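Local coordinates for protein endo-beta-N-acetylglucosaminidase F1 (PDB 6TCV) that hydrolyses high-mannose N-glycans as an endo-beta-N-acetylglucosaminidase of a gut Bacteroides, probably cutting between the two N-acetylglucosamines of the chitobiose core, at residues Q169-F174 with G283-D288; V200-N205 with M402-S407; I348-A353 with Y398-G403; E315-Q318 with L324-V327. The protein carries 2 engineered substitutions. All coordinates share one frame; numbering follows the deposited sequence.

Interaction 1: residues Q169-F174 with G283-D288. Engineered in segment 283-288: Ala287 (natural residue Asp). With NAG (2-acetamido-2-deoxy-beta-D-glucopyranose), chain B.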
loop_
_atom_site.group_PDB
_atom_site.type_symbol
_atom_site.label_atom_id
_atom_site.label_comp_id
_atom_site.label_asym_id
_atom_site.label_seq_id
_atom_site.Cartn_x
_atom_site.Cartn_y
_atom_site.Cartn_z
ATOM N N GLN A 169 -2.280 -11.931 -2.209
ATOM C CA GLN A 169 -1.339 -11.017 -2.861
ATOM C C GLN A 169 -0.039 -10.986 -2.075
ATOM O O GLN A 169 -0.004 -11.233 -0.862
ATOM C CB GLN A 169 -1.931 -9.634 -2.986
ATOM C CG GLN A 169 -3.152 -9.638 -3.915
ATOM C CD GLN A 169 -3.788 -8.295 -3.981
ATOM O OE1 GLN A 169 -4.666 -7.940 -3.172
ATOM N NE2 GLN A 169 -3.347 -7.496 -4.918
ATOM N N GLY A 170 1.047 -10.649 -2.772
ATOM C CA GLY A 170 2.364 -10.593 -2.179
ATOM C C GLY A 170 2.821 -9.192 -1.789
ATOM O O GLY A 170 2.530 -8.214 -2.476
ATOM N N TYR A 171 3.566 -9.107 -0.694
ATOM C CA TYR A 171 4.086 -7.857 -0.113
ATOM C C TYR A 171 5.550 -8.075 0.223
ATOM O O TYR A 171 5.861 -8.886 1.103
ATOM C CB TYR A 171 3.257 -7.545 1.127
ATOM C CG TYR A 171 3.476 -6.173 1.743
ATOM C CD1 TYR A 171 4.601 -5.868 2.478
ATOM C CD2 TYR A 171 2.514 -5.198 1.612
ATOM C CE1 TYR A 171 4.785 -4.601 3.044
ATOM C CE2 TYR A 171 2.690 -3.928 2.205
ATOM C CZ TYR A 171 3.821 -3.670 2.885
ATOM O OH TYR A 171 4.029 -2.431 3.494
ATOM N N LEU A 172 6.461 -7.366 -0.453
ATOM C CA LEU A 172 7.884 -7.659 -0.373
ATOM C C LEU A 172 8.685 -6.426 0.026
ATOM O O LEU A 172 8.644 -5.418 -0.670
ATOM C CB LEU A 172 8.376 -8.151 -1.751
ATOM C CG LEU A 172 9.821 -8.624 -1.788
ATOM C CD1 LEU A 172 10.003 -9.828 -0.895
ATOM C CD2 LEU A 172 10.191 -8.975 -3.240
ATOM N N PHE A 173 9.508 -6.554 1.044
ATOM C CA PHE A 173 10.453 -5.500 1.412
ATOM C C PHE A 173 11.816 -5.770 0.813
ATOM O O PHE A 173 12.356 -6.860 0.979
ATOM C CB PHE A 173 10.681 -5.442 2.923
ATOM C CG PHE A 173 9.527 -5.028 3.779
ATOM C CD1 PHE A 173 8.576 -5.949 4.195
ATOM C CD2 PHE A 173 9.467 -3.727 4.321
ATOM C CE1 PHE A 173 7.591 -5.600 5.105
ATOM C CE2 PHE A 173 8.427 -3.381 5.186
ATOM C CZ PHE A 173 7.485 -4.327 5.564
ATOM N N PHE A 174 12.403 -4.761 0.158
ATOM C CA PHE A 174 13.811 -4.793 -0.232
ATOM C C PHE A 174 14.648 -3.952 0.713
ATOM O O PHE A 174 14.315 -2.788 0.985
ATOM C CB PHE A 174 14.008 -4.202 -1.622
ATOM C CG PHE A 174 13.564 -5.097 -2.699
ATOM C CD1 PHE A 174 14.362 -6.098 -3.149
ATOM C CD2 PHE A 174 12.273 -4.994 -3.216
ATOM C CE1 PHE A 174 13.909 -6.989 -4.150
ATOM C CE2 PHE A 174 11.833 -5.904 -4.215
ATOM C CZ PHE A 174 12.640 -6.860 -4.653
ATOM N N GLY A 283 2.414 4.674 -2.156
ATOM C CA GLY A 283 2.078 4.767 -0.752
ATOM C C GLY A 283 3.277 4.492 0.102
ATOM O O GLY A 283 4.418 4.659 -0.324
ATOM N N VAL A 284 2.990 4.079 1.331
ATOM C CA VAL A 284 3.984 4.024 2.407
ATOM C C VAL A 284 3.824 2.779 3.252
ATOM O O VAL A 284 2.724 2.213 3.377
ATOM C CB VAL A 284 3.860 5.301 3.292
ATOM C CG1 VAL A 284 2.554 5.326 4.076
ATOM C CG2 VAL A 284 5.034 5.473 4.243
ATOM N N ASN A 285 4.921 2.323 3.848
ATOM C CA ASN A 285 4.909 1.414 4.998
ATOM C C ASN A 285 5.532 2.137 6.190
ATOM O O ASN A 285 6.595 2.770 6.027
ATOM C CB ASN A 285 5.703 0.137 4.755
ATOM C CG ASN A 285 5.721 -0.758 5.974
ATOM O OD1 ASN A 285 4.705 -1.482 6.248
ATOM N ND2 ASN A 285 6.704 -0.691 6.734
ATOM N N TYR A 286 4.885 2.058 7.346
ATOM C CA TYR A 286 5.436 2.579 8.598
ATOM C C TYR A 286 5.883 1.427 9.490
ATOM O O TYR A 286 5.084 0.540 9.829
ATOM C CB TYR A 286 4.360 3.399 9.302
ATOM C CG TYR A 286 4.033 4.727 8.639
ATOM C CD1 TYR A 286 5.010 5.611 8.262
ATOM C CD2 TYR A 286 2.697 5.101 8.415
ATOM C CE1 TYR A 286 4.704 6.843 7.713
ATOM C CE2 TYR A 286 2.378 6.349 7.855
ATOM C CZ TYR A 286 3.401 7.210 7.523
ATOM O OH TYR A 286 3.127 8.451 6.987
ATOM N N ALA A 287 7.146 1.518 9.926
ATOM C CA ALA A 287 7.771 0.565 10.829
ATOM C C ALA A 287 8.363 1.312 12.023
ATOM O O ALA A 287 9.367 2.050 11.896
ATOM C CB ALA A 287 8.821 -0.237 10.065
ATOM N N ASP A 288 7.720 1.138 13.169
ATOM C CA ASP A 288 8.093 1.825 14.405
ATOM C C ASP A 288 9.175 1.061 15.143
ATOM O O ASP A 288 8.899 0.286 16.056
ATOM C CB ASP A 288 6.889 2.030 15.321
ATOM C CG ASP A 288 7.278 2.639 16.664
ATOM O OD1 ASP A 288 8.222 3.484 16.701
ATOM O OD2 ASP A 288 6.635 2.328 17.678
HETATM C C1 NAG B . 12.898 -6.102 11.957
HETATM C C2 NAG B . 12.856 -4.926 10.999
HETATM C C3 NAG B . 14.210 -4.571 10.380
HETATM C C4 NAG B . 15.244 -5.625 10.725
HETATM C C5 NAG B . 14.636 -6.991 10.473
HETATM C C6 NAG B . 15.614 -8.148 10.627
HETATM C C7 NAG B . 10.916 -4.273 9.632
HETATM C C8 NAG B . 9.933 -4.740 8.575
HETATM N N2 NAG B . 11.854 -5.153 9.973
HETATM O O3 NAG B . 14.639 -3.297 10.870
HETATM O O4 NAG B . 16.368 -5.436 9.849
HETATM O O5 NAG B . 13.571 -7.243 11.411
HETATM O O6 NAG B . 14.951 -9.364 10.504
HETATM O O7 NAG B . 10.849 -3.158 10.162
#
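Asn285 brings its carboxamide up to the rim of Phe173 and the hydroxyl of Tyr171, and nearly all of the 118 Å² buried between 169-174 and 283-288 comes from these three residues. Its CG stands anti to the backbone N (chi1 178°), which carries the amide inward from strand 283-287. The two rings are met differently. Asn285 ND2 sits at the rim of Phe173, in the ring plane and 3.5 Å from CE2, with amide and ring almost perpendicular at 88°. Asn285 OD1 approaches Tyr171 OH to 3.0 Å, with the planes 67° apart; the clear hydrogen-bond partner of that hydroxyl is Thr326 OG1. An alanine here removes the amide and would probably leave a gap between the Phe173 edge and the Tyr171 hydroxyl. One face of Phe173 also takes the acetamido methyl of the N-acetylglucosamine, its C8 being 3.9 Å from Phe173 CZ. The engineered Ala287, aspartate in the natural enzyme, places CB 3.6 Å from NAG O7. The nearest CA pair, Phe173 and Asn285, is 9.6 Å apart, so side chains alone span the gap, an arrangement consistent with the interior of a curled beta/alpha barrel beneath its sugar site.

Interaction 2: residues V200-N205 with M402-S407; sequences VLFAAN and MGFAPS. With NAG (2-acetamido-2-deoxy-beta-D-glucopyranose), chain B; MAN (alpha-D-mannopyranose), chain C.
At the sugar-binding end of the beta/alpha barrel, Phe202 and Phe404 form a T-shaped (edge-to-face) aromatic pair beside the bound high-mannose glycan. The ring centroids are 5.2 Å apart and the planes stand at 80°, with Phe404 supplying the edge and Phe202 the face. Phe404 CZ comes within 3.8 Å of Phe202 CE2, and Phe404 CE2 lies above the rim of the Phe202 ring, opposite the face covered by the methyl of Ala203. Both phenyl groups hold CG anti to the backbone N (chi1 -171° for Phe202), and this extends them toward one another from segments whose nearest CA atoms, in Phe202 and Ala405, are still 8.8 Å apart. Each ring also touches carbohydrate: Phe202 CZ is 3.3 Å from NAG O7, approached obliquely, while Phe404 CE1 packs at 3.8 Å on NAG C5. The two rings thus border the N-acetylglucosamine, Phe404 by carbon contacts and Phe202 near its O7, and the sugar's polar groups are bonded by Tyr290, Glu376 and Tyr355. Farther along 200-205 the recognition becomes polar. A mannose gives its O4 hydroxyl to the carbonyl of Ala203 and receives a bond at that same O4 from Asn205 ND2, 3.1 Å away with an N-H...O angle of 145°. The amide's other end accepts the neighbouring hydroxyl, MAN O3 lying 2.7 Å from Asn205 OD1.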
loop_
_atom_site.group_PDB
_atom_site.type_symbol
_atom_site.label_atom_id
_atom_site.label_comp_id
_atom_site.label_asym_id
_atom_site.label_seq_id
_atom_site.Cartn_x
_atom_site.Cartn_y
_atom_site.Cartn_z
ATOM N N VAL A 200 8.235 -2.700 -1.051
ATOM C CA VAL A 200 8.628 -1.606 -0.175
ATOM C C VAL A 200 10.109 -1.320 -0.317
ATOM O O VAL A 200 10.952 -2.230 -0.230
ATOM C CB VAL A 200 8.283 -1.924 1.281
ATOM C CG1 VAL A 200 8.690 -0.779 2.202
ATOM C CG2 VAL A 200 6.819 -2.222 1.448
ATOM N N LEU A 201 10.439 -0.036 -0.465
ATOM C CA LEU A 201 11.819 0.437 -0.423
ATOM C C LEU A 201 12.196 0.667 1.026
ATOM O O LEU A 201 11.827 1.695 1.619
ATOM C CB LEU A 201 11.954 1.708 -1.243
ATOM C CG LEU A 201 11.326 1.640 -2.632
ATOM C CD1 LEU A 201 11.481 3.003 -3.333
ATOM C CD2 LEU A 201 11.871 0.506 -3.487
ATOM N N PHE A 202 12.887 -0.306 1.624
ATOM C CA PHE A 202 13.161 -0.292 3.071
ATOM C C PHE A 202 14.597 0.189 3.253
ATOM O O PHE A 202 15.550 -0.510 2.902
ATOM C CB PHE A 202 12.959 -1.701 3.630
ATOM C CG PHE A 202 12.991 -1.766 5.145
ATOM C CD1 PHE A 202 11.840 -1.470 5.864
ATOM C CD2 PHE A 202 14.109 -2.205 5.817
ATOM C CE1 PHE A 202 11.858 -1.562 7.237
ATOM C CE2 PHE A 202 14.143 -2.305 7.184
ATOM C CZ PHE A 202 13.012 -2.008 7.893
ATOM N N ALA A 203 14.796 1.387 3.807
ATOM C CA ALA A 203 13.763 2.352 4.256
ATOM C C ALA A 203 14.324 3.745 4.301
ATOM O O ALA A 203 15.496 3.938 4.710
ATOM C CB ALA A 203 13.245 2.025 5.664
ATOM N N ALA A 204 13.479 4.719 3.962
ATOM C CA ALA A 204 13.702 6.095 4.387
ATOM C C ALA A 204 13.458 6.161 5.888
ATOM O O ALA A 204 12.850 5.291 6.495
ATOM C CB ALA A 204 12.737 7.050 3.664
ATOM N N ASN A 205 13.905 7.247 6.498
ATOM C CA ASN A 205 13.824 7.396 7.944
ATOM C C ASN A 205 13.025 8.613 8.365
ATOM O O ASN A 205 12.873 9.576 7.615
ATOM C CB ASN A 205 15.218 7.491 8.526
ATOM C CG ASN A 205 16.017 6.281 8.230
ATOM O OD1 ASN A 205 17.029 6.316 7.542
ATOM N ND2 ASN A 205 15.552 5.164 8.741
ATOM N N MET A 402 3.875 -11.946 3.200
ATOM C CA MET A 402 4.944 -10.940 3.271
ATOM C C MET A 402 6.289 -11.639 3.215
ATOM O O MET A 402 6.464 -12.728 3.785
ATOM C CB MET A 402 4.778 -10.066 4.485
ATOM C CG MET A 402 5.828 -8.969 4.655
ATOM S SD MET A 402 7.350 -9.475 5.521
ATOM C CE MET A 402 6.972 -8.790 7.158
ATOM N N GLY A 403 7.225 -10.987 2.529
ATOM C CA GLY A 403 8.617 -11.395 2.497
ATOM C C GLY A 403 9.511 -10.191 2.712
ATOM O O GLY A 403 9.127 -9.049 2.449
ATOM N N PHE A 404 10.680 -10.449 3.279
ATOM C CA PHE A 404 11.653 -9.419 3.678
ATOM C C PHE A 404 13.071 -9.759 3.300
ATOM O O PHE A 404 13.564 -10.831 3.678
ATOM C CB PHE A 404 11.505 -9.173 5.180
ATOM C CG PHE A 404 12.388 -8.090 5.735
ATOM C CD1 PHE A 404 13.680 -8.403 6.183
ATOM C CD2 PHE A 404 11.991 -6.767 5.801
ATOM C CE1 PHE A 404 14.508 -7.430 6.663
ATOM C CE2 PHE A 404 12.832 -5.794 6.269
ATOM C CZ PHE A 404 14.114 -6.085 6.704
ATOM N N ALA A 405 13.746 -8.867 2.586
ATOM C CA ALA A 405 15.188 -8.857 2.335
ATOM C C ALA A 405 15.607 -10.031 1.452
ATOM O O ALA A 405 16.619 -10.663 1.758
ATOM C CB ALA A 405 15.967 -8.793 3.641
ATOM N N PRO A 406 14.977 -10.289 0.325
ATOM C CA PRO A 406 15.553 -11.258 -0.609
ATOM C C PRO A 406 16.800 -10.665 -1.246
ATOM O O PRO A 406 16.899 -9.454 -1.450
ATOM C CB PRO A 406 14.464 -11.395 -1.661
ATOM C CG PRO A 406 13.878 -10.047 -1.718
ATOM C CD PRO A 406 13.850 -9.554 -0.270
ATOM N N SER A 407 17.760 -11.500 -1.627
ATOM C CA SER A 407 18.907 -11.035 -2.407
ATOM C C SER A 407 19.281 -12.109 -3.420
ATOM O O SER A 407 19.118 -13.312 -3.152
ATOM C CB SER A 407 20.139 -10.761 -1.534
ATOM O OG SER A 407 20.525 -11.932 -0.842
HETATM C C1 NAG B . 12.898 -6.102 11.957
HETATM C C2 NAG B . 12.856 -4.926 10.999
HETATM C C3 NAG B . 14.210 -4.571 10.380
HETATM C C4 NAG B . 15.244 -5.625 10.725
HETATM C C5 NAG B . 14.636 -6.991 10.473
HETATM C C6 NAG B . 15.614 -8.148 10.627
HETATM C C7 NAG B . 10.916 -4.273 9.632
HETATM C C8 NAG B . 9.933 -4.740 8.575
HETATM N N2 NAG B . 11.854 -5.153 9.973
HETATM O O3 NAG B . 14.639 -3.297 10.870
HETATM O O4 NAG B . 16.368 -5.436 9.849
HETATM O O5 NAG B . 13.571 -7.243 11.411
HETATM O O6 NAG B . 14.951 -9.364 10.504
HETATM O O7 NAG B . 10.849 -3.158 10.162
HETATM C C1 MAN C . 20.235 1.371 8.520
HETATM C C2 MAN C . 20.343 2.762 7.909
HETATM C C3 MAN C . 18.943 3.326 7.736
HETATM C C4 MAN C . 18.050 2.382 6.941
HETATM C C5 MAN C . 18.065 0.977 7.537
HETATM C C6 MAN C . 17.405 -0.052 6.640
HETATM O O2 MAN C . 21.067 2.644 6.665
HETATM O O3 MAN C . 19.022 4.564 7.030
HETATM O O4 MAN C . 16.697 2.827 7.011
HETATM O O5 MAN C . 19.435 0.539 7.702
HETATM O O6 MAN C . 17.514 -1.362 7.232
#

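Interaction 3: residues I348-A353 with Y398-G403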
loop_
_atom_site.group_PDB
_atom_site.type_symbol
_atom_site.label_atom_id
_atom_site.label_comp_id
_atom_site.label_asym_id
_atom_site.label_seq_id
_atom_site.Cartn_x
_atom_site.Cartn_y
_atom_site.Cartn_z
ATOM N N ILE A 348 -5.978 1.963 7.152
ATOM C CA ILE A 348 -4.965 0.903 7.116
ATOM C C ILE A 348 -5.363 -0.030 5.965
ATOM O O ILE A 348 -6.312 -0.828 6.097
ATOM C CB ILE A 348 -4.830 0.117 8.442
ATOM C CG1 ILE A 348 -4.601 1.026 9.653
ATOM C CG2 ILE A 348 -3.706 -0.940 8.262
ATOM C CD1 ILE A 348 -3.263 1.651 9.648
ATOM N N ASP A 349 -4.635 0.048 4.848
ATOM C CA ASP A 349 -4.927 -0.810 3.727
ATOM C C ASP A 349 -4.353 -2.204 3.899
ATOM O O ASP A 349 -5.000 -3.186 3.477
ATOM C CB ASP A 349 -4.385 -0.164 2.474
ATOM C CG ASP A 349 -5.105 1.095 2.149
ATOM O OD1 ASP A 349 -6.300 1.015 1.794
ATOM O OD2 ASP A 349 -4.501 2.209 2.238
ATOM N N ILE A 350 -3.156 -2.319 4.469
ATOM C CA ILE A 350 -2.471 -3.596 4.643
ATOM C C ILE A 350 -1.721 -3.514 5.959
ATOM O O ILE A 350 -1.019 -2.519 6.200
ATOM C CB ILE A 350 -1.472 -3.933 3.494
ATOM C CG1 ILE A 350 -2.096 -3.718 2.107
ATOM C CG2 ILE A 350 -0.991 -5.379 3.629
ATOM C CD1 ILE A 350 -1.088 -3.846 0.970
ATOM N N VAL A 351 -1.798 -4.578 6.757
ATOM C CA VAL A 351 -0.966 -4.729 7.954
ATOM C C VAL A 351 -0.203 -6.047 7.821
ATOM O O VAL A 351 -0.779 -7.107 7.525
ATOM C CB VAL A 351 -1.760 -4.607 9.272
ATOM C CG1 VAL A 351 -2.950 -5.534 9.359
ATOM C CG2 VAL A 351 -0.827 -4.802 10.485
ATOM N N VAL A 352 1.107 -5.990 8.037
ATOM C CA VAL A 352 1.976 -7.160 7.973
ATOM C C VAL A 352 2.610 -7.376 9.333
ATOM O O VAL A 352 3.078 -6.407 9.967
ATOM C CB VAL A 352 3.009 -7.057 6.805
ATOM C CG1 VAL A 352 2.285 -6.932 5.472
ATOM C CG2 VAL A 352 4.019 -5.905 6.984
ATOM N N ALA A 353 2.776 -8.645 9.713
ATOM C CA ALA A 353 3.207 -8.958 11.058
ATOM C C ALA A 353 4.653 -9.404 11.052
ATOM O O ALA A 353 5.262 -9.595 10.007
ATOM C CB ALA A 353 2.344 -10.113 11.596
ATOM N N TYR A 398 -6.906 -14.929 4.931
ATOM C CA TYR A 398 -5.847 -13.933 4.826
ATOM C C TYR A 398 -5.692 -13.408 3.409
ATOM O O TYR A 398 -5.803 -14.144 2.430
ATOM C CB TYR A 398 -4.514 -14.542 5.311
ATOM C CG TYR A 398 -4.517 -14.800 6.800
ATOM C CD1 TYR A 398 -4.276 -13.770 7.705
ATOM C CD2 TYR A 398 -4.833 -16.041 7.341
ATOM C CE1 TYR A 398 -4.347 -13.961 9.062
ATOM C CE2 TYR A 398 -4.938 -16.235 8.719
ATOM C CZ TYR A 398 -4.696 -15.202 9.571
ATOM O OH TYR A 398 -4.764 -15.408 10.894
ATOM N N GLY A 399 -5.364 -12.116 3.313
ATOM C CA GLY A 399 -5.209 -11.478 2.020
ATOM C C GLY A 399 -3.792 -11.428 1.483
ATOM O O GLY A 399 -3.606 -11.238 0.267
ATOM N N TRP A 400 -2.774 -11.570 2.337
ATOM C CA TRP A 400 -1.385 -11.235 1.980
ATOM C C TRP A 400 -0.407 -12.268 2.503
ATOM O O TRP A 400 -0.610 -12.850 3.584
ATOM C CB TRP A 400 -1.010 -9.815 2.544
ATOM C CG TRP A 400 -1.870 -8.757 1.940
ATOM C CD1 TRP A 400 -3.099 -8.347 2.335
ATOM C CD2 TRP A 400 -1.585 -8.007 0.737
ATOM N NE1 TRP A 400 -3.622 -7.426 1.444
ATOM C CE2 TRP A 400 -2.691 -7.208 0.463
ATOM C CE3 TRP A 400 -0.478 -7.948 -0.120
ATOM C CZ2 TRP A 400 -2.758 -6.374 -0.642
ATOM C CZ3 TRP A 400 -0.549 -7.101 -1.203
ATOM C CH2 TRP A 400 -1.647 -6.342 -1.447
ATOM N N PHE A 401 0.691 -12.411 1.784
ATOM C CA PHE A 401 1.898 -13.031 2.296
ATOM C C PHE A 401 3.033 -12.023 2.175
ATOM O O PHE A 401 3.130 -11.323 1.161
ATOM C CB PHE A 401 2.246 -14.374 1.566
ATOM C CG PHE A 401 2.272 -14.277 0.075
ATOM C CD1 PHE A 401 1.122 -14.448 -0.672
ATOM C CD2 PHE A 401 3.461 -14.042 -0.602
ATOM C CE1 PHE A 401 1.151 -14.326 -2.044
ATOM C CE2 PHE A 401 3.491 -13.956 -1.983
ATOM C CZ PHE A 401 2.342 -14.085 -2.705
ATOM N N MET A 402 3.875 -11.946 3.200
ATOM C CA MET A 402 4.944 -10.940 3.271
ATOM C C MET A 402 6.289 -11.639 3.215
ATOM O O MET A 402 6.464 -12.728 3.785
ATOM C CB MET A 402 4.778 -10.066 4.485
ATOM C CG MET A 402 5.828 -8.969 4.655
ATOM S SD MET A 402 7.350 -9.475 5.521
ATOM C CE MET A 402 6.972 -8.790 7.158
ATOM N N GLY A 403 7.225 -10.987 2.529
ATOM C CA GLY A 403 8.617 -11.395 2.497
ATOM C C GLY A 403 9.511 -10.191 2.712
ATOM O O GLY A 403 9.127 -9.049 2.449
#
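Ile350 and Trp400 make the CH-pi part of this contact: Ile350 CD1 hangs over one face of the indole, 3.6 Å from the centroid of the six-membered ring and 20° off its normal. The closest carbon there is Trp400 CZ2, 3.4 Å from Ile350 CD1. The isoleucine spreads over the rest of the ring system as well, since its CG2, anti to the backbone N, reaches the pyrrole side at 3.9 Å from Trp400 CD1. A leucine in place of Trp400 would probably uncover the Ile350 methyls and leave a gap where the indole face had been.

Apolar packing follows two residues along each strand. Val352 and Met402 meet at about a right angle, Val352 CB lying 4.0 Å from Met402 CG. Bends at chi2 and chi3 carry the methionine tail past the valine to Ala353, where Met402 CE ends 3.4 Å from Ala353 O. That carbonyl is satisfied elsewhere, by the hydroxyl of Ser374.

The backbones account for this reliance on side chains. Strands 350-353 and 400-403 come no closer than 7.8 Å between axes and run 53° apart, and neither is the other's neighbour in the sheet; strand 371-376 intervenes. Tyr171 also packs on Ile350 and Val352, so that side chains from non-adjacent strands meet inside the barrel, as in glycoside hydrolases of family GH18.

Interaction 4: residues E315-Q318 with L324-V327; sequences ETKQ and LVTV
Residues 315-318 of helix 306-319 lie over strand segment 324-327 with their nearest CA atoms, those of Lys317 and Val325, 6.2 Å apart. Val325 carries the contact from the strand side, and one of its methyls does the touching. With CG1 anti to the backbone N (chi1 177°), CG2 is set anti to the carbonyl carbon and meets the helix surface. There it lies 3.9 Å from Thr316 CG2 and 3.8 Å from the backbone N of Lys317, so the methyl rests against the helix backbone as well as its side chains. This is the return of a beta-alpha-beta crossover, in which strand 283-287, helix 306-319 and strand 324-329 follow one another and the two strands pair in parallel. Lys317 closes over the same methyl with its aliphatic part, its CD packing 3.8 Å from Val325 CG2; a bend at chi2 (72°) turns the otherwise extended chain past the valine. Its ammonium group is then held by the carbonyl of Lys323 and by a salt bridge to Asp349 OD2, an oxygen that also accepts the backbone N-H of Val325. Thr316 turns its methyl to the strand while OG1 bonds to Leu312 O within the helix and to Tyr286 OH.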
loop_
_atom_site.group_PDB
_atom_site.type_symbol
_atom_site.label_atom_id
_atom_site.label_comp_id
_atom_site.label_asym_id
_atom_site.label_seq_id
_atom_site.Cartn_x
_atom_site.Cartn_y
_atom_site.Cartn_z
ATOM N N GLU A 315 -3.908 10.616 9.207
ATOM C CA GLU A 315 -3.556 11.837 8.502
ATOM C C GLU A 315 -2.852 11.534 7.198
ATOM O O GLU A 315 -3.007 12.277 6.233
ATOM C CB GLU A 315 -2.700 12.764 9.389
ATOM C CG GLU A 315 -3.401 13.251 10.631
ATOM C CD GLU A 315 -4.595 14.145 10.389
ATOM O OE1 GLU A 315 -4.763 14.675 9.234
ATOM O OE2 GLU A 315 -5.373 14.346 11.354
ATOM N N THR A 316 -2.068 10.467 7.147
ATOM C CA THR A 316 -1.415 10.112 5.895
ATOM C C THR A 316 -2.448 9.702 4.854
ATOM O O THR A 316 -2.396 10.180 3.715
ATOM C CB THR A 316 -0.412 8.981 6.119
ATOM O OG1 THR A 316 0.572 9.341 7.101
ATOM C CG2 THR A 316 0.341 8.668 4.856
ATOM N N LYS A 317 -3.451 8.905 5.235
ATOM C CA LYS A 317 -4.482 8.540 4.266
ATOM C C LYS A 317 -5.245 9.768 3.812
ATOM O O LYS A 317 -5.577 9.889 2.633
ATOM C CB LYS A 317 -5.412 7.505 4.875
ATOM C CG LYS A 317 -6.367 6.856 3.891
ATOM C CD LYS A 317 -5.681 5.926 2.965
ATOM C CE LYS A 317 -6.665 5.214 2.024
ATOM N NZ LYS A 317 -5.932 4.315 1.117
ATOM N N GLN A 318 -5.561 10.691 4.719
ATOM C CA GLN A 318 -6.263 11.899 4.318
ATOM C C GLN A 318 -5.495 12.675 3.263
ATOM O O GLN A 318 -6.115 13.307 2.408
ATOM C CB GLN A 318 -6.544 12.786 5.526
ATOM C CG GLN A 318 -7.441 12.196 6.594
ATOM C CD GLN A 318 -8.478 11.222 6.067
ATOM O OE1 GLN A 318 -9.388 11.615 5.353
ATOM N NE2 GLN A 318 -8.345 9.949 6.423
ATOM N N LEU A 324 -1.706 3.661 -0.861
ATOM C CA LEU A 324 -1.719 2.692 0.217
ATOM C C LEU A 324 -1.062 3.234 1.478
ATOM O O LEU A 324 0.051 3.770 1.430
ATOM C CB LEU A 324 -1.008 1.413 -0.210
ATOM C CG LEU A 324 -1.702 0.663 -1.342
ATOM C CD1 LEU A 324 -0.794 -0.468 -1.812
ATOM C CD2 LEU A 324 -3.029 0.066 -0.892
ATOM N N VAL A 325 -1.731 3.070 2.621
ATOM C CA VAL A 325 -1.156 3.311 3.941
ATOM C C VAL A 325 -1.065 1.970 4.631
ATOM O O VAL A 325 -2.089 1.298 4.848
ATOM C CB VAL A 325 -1.966 4.336 4.731
ATOM C CG1 VAL A 325 -1.416 4.534 6.146
ATOM C CG2 VAL A 325 -2.001 5.654 3.973
ATOM N N THR A 326 0.152 1.550 4.904
ATOM C CA THR A 326 0.382 0.201 5.394
ATOM C C THR A 326 1.320 0.270 6.587
ATOM O O THR A 326 2.102 1.218 6.723
ATOM C CB THR A 326 0.947 -0.736 4.303
ATOM O OG1 THR A 326 2.323 -0.447 4.023
ATOM C CG2 THR A 326 0.172 -0.630 3.018
ATOM N N VAL A 327 1.252 -0.733 7.448
ATOM C CA VAL A 327 2.023 -0.764 8.684
ATOM C C VAL A 327 2.632 -2.142 8.918
ATOM O O VAL A 327 2.056 -3.179 8.588
ATOM C CB VAL A 327 1.270 -0.289 9.927
ATOM C CG1 VAL A 327 0.803 1.126 9.743
ATOM C CG2 VAL A 327 0.114 -1.191 10.207
#

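Of the segments joined here, 169-174 comes first from the N terminus, and interaction 1 closes a long loop from it to strand 283-287. Interaction 2 opens within that loop, at 200-205, and ends far beyond it at 402-407, so the two cross. Interaction 4 then closes a short helix-to-strand turn and interaction 3 a later loop; both follow interaction 1 in series. Interaction 4 lies within the span of interaction 2, while interaction 3 ends on the same stretch, sharing Met402 and Gly403. Strand 169-175 pairs with 198-209 and 400-404, linking interactions 1, 2 and 3. Strand 324-329 lies between 283-287 and 350-353, tying interaction 4 to interactions 1 and 3.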